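Local coordinates for putative DNA-binding protein (Ralstonia eutropha, PDB 2OBP), which probably binds DNA, through what looks like a small winged-helix domain, at residues V24-G29 with L87-F92. Sequence-based numbering, arbitrary orientation.
Sequences VLREAG and LAAQLF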
# COMPACT_ATOMS: atom_id res chain seq x y z
N VAL A 24 -0.52 6.08 2.69
CA VAL A 24 -0.44 5.22 3.87
C VAL A 24 0.79 4.30 3.79
O VAL A 24 1.52 4.14 4.77
CB VAL A 24 -1.73 4.41 4.04
CG1 VAL A 24 -1.57 3.31 5.04
CG2 VAL A 24 -2.87 5.34 4.43
N LEU A 25 1.04 3.71 2.62
CA LEU A 25 2.18 2.81 2.45
C LEU A 25 3.51 3.56 2.57
O LEU A 25 4.47 3.04 3.12
CB LEU A 25 2.11 2.03 1.12
CG LEU A 25 0.96 0.99 1.06
CD1 LEU A 25 0.95 0.32 -0.31
CD2 LEU A 25 1.01 -0.02 2.23
N ARG A 26 3.57 4.79 2.09
CA ARG A 26 4.76 5.58 2.29
C ARG A 26 5.05 5.81 3.79
O ARG A 26 6.20 5.65 4.22
CB ARG A 26 4.64 6.91 1.55
CG ARG A 26 5.65 7.97 2.02
CD ARG A 26 5.68 9.11 1.08
NE ARG A 26 6.45 10.28 1.54
CZ ARG A 26 7.76 10.29 1.83
NH1 ARG A 26 8.52 9.19 1.72
NH2 ARG A 26 8.33 11.42 2.21
N GLU A 27 4.03 6.21 4.54
CA GLU A 27 4.13 6.36 6.00
C GLU A 27 4.63 5.08 6.67
O GLU A 27 5.52 5.12 7.51
CB GLU A 27 2.76 6.75 6.58
CG GLU A 27 2.83 7.12 8.07
CD GLU A 27 1.48 7.29 8.72
OE1 GLU A 27 0.50 7.65 8.03
OE2 GLU A 27 1.40 7.08 9.95
N ALA A 28 4.04 3.94 6.30
CA ALA A 28 4.42 2.65 6.86
C ALA A 28 5.91 2.35 6.70
O ALA A 28 6.54 1.75 7.60
CB ALA A 28 3.57 1.56 6.23
N GLY A 29 6.49 2.77 5.59
CA GLY A 29 7.87 2.47 5.26
C GLY A 29 8.92 3.46 5.68
O GLY A 29 10.08 3.25 5.38
N LEU A 87 9.51 6.53 -5.56
CA LEU A 87 8.56 7.40 -6.27
C LEU A 87 7.64 8.13 -5.30
O LEU A 87 7.39 9.32 -5.46
CB LEU A 87 7.77 6.64 -7.33
CG LEU A 87 6.74 7.48 -8.06
CD1 LEU A 87 7.41 8.46 -9.04
CD2 LEU A 87 5.74 6.57 -8.79
N ALA A 88 7.16 7.43 -4.28
CA ALA A 88 6.26 8.04 -3.31
C ALA A 88 6.87 9.26 -2.60
O ALA A 88 6.19 10.26 -2.37
CB ALA A 88 5.79 6.99 -2.31
N ALA A 89 8.15 9.18 -2.31
CA ALA A 89 8.92 10.29 -1.70
C ALA A 89 8.97 11.55 -2.58
O ALA A 89 9.06 12.68 -2.09
CB ALA A 89 10.34 9.82 -1.38
N GLN A 90 8.95 11.34 -3.89
CA GLN A 90 8.97 12.42 -4.85
C GLN A 90 7.57 12.93 -5.16
O GLN A 90 7.35 14.13 -5.34
CB GLN A 90 9.67 11.93 -6.13
CG GLN A 90 11.12 11.50 -5.88
CD GLN A 90 11.61 10.33 -6.78
OE1 GLN A 90 10.84 9.70 -7.56
NE2 GLN A 90 12.94 10.04 -6.66
N LEU A 91 6.63 12.02 -5.28
CA LEU A 91 5.27 12.38 -5.65
C LEU A 91 4.64 13.22 -4.50
O LEU A 91 3.86 14.12 -4.75
CB LEU A 91 4.48 11.10 -5.90
CG LEU A 91 3.09 11.17 -6.51
CD1 LEU A 91 3.09 12.04 -7.79
CD2 LEU A 91 2.64 9.73 -6.77
N PHE A 92 4.99 12.88 -3.26
CA PHE A 92 4.45 13.56 -2.07
C PHE A 92 5.64 14.11 -1.28
O PHE A 92 6.03 13.53 -0.28
CB PHE A 92 3.64 12.55 -1.23
CG PHE A 92 2.52 11.88 -1.99
CD1 PHE A 92 1.40 12.60 -2.39
CD2 PHE A 92 2.60 10.54 -2.32
CE1 PHE A 92 0.38 11.99 -3.11
CE2 PHE A 92 1.58 9.92 -3.05
CZ PHE A 92 0.47 10.64 -3.44
O HOH W 1 4.27 12.05 2.20
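R26 of helix 16-28 reaches over A88 and A89 in the last turn of helix 82-91, joining the first and last helices of what appears to be a winged-helix domain: three helices, a two-stranded antiparallel hairpin and a closing helix. It illustrates how one long side chain can serve a helix pair through both its aliphatic and polar parts.

The apolar part begins where the two segments come nearest, R26 CA lying 6.3 Å from A88 CA. The methyl of A88 meets the arginine stem, CB and CD of R26 each 4.0 Å from A88 CB. A88 also touches L80 of strand 76-80, as does L25. With CG anti to the backbone N (chi1 164°) and the chain extended as far as NE, R26 carries its guanidinium past A88 to the neighbouring alanine. There A89 CA sits over one face of the flat group, 3.6 Å above its plane and off toward the rim, while R26 NH1 is 3.6 Å from A89 CB.

The polar link is indirect. F92 has just left the helix, its side chain touching V19, L22 and L23 of helix 16-28. A water in the guanidinium plane accepts from R26 NE at 2.9 Å and donates a weak bond to F92 O at 3.4 Å.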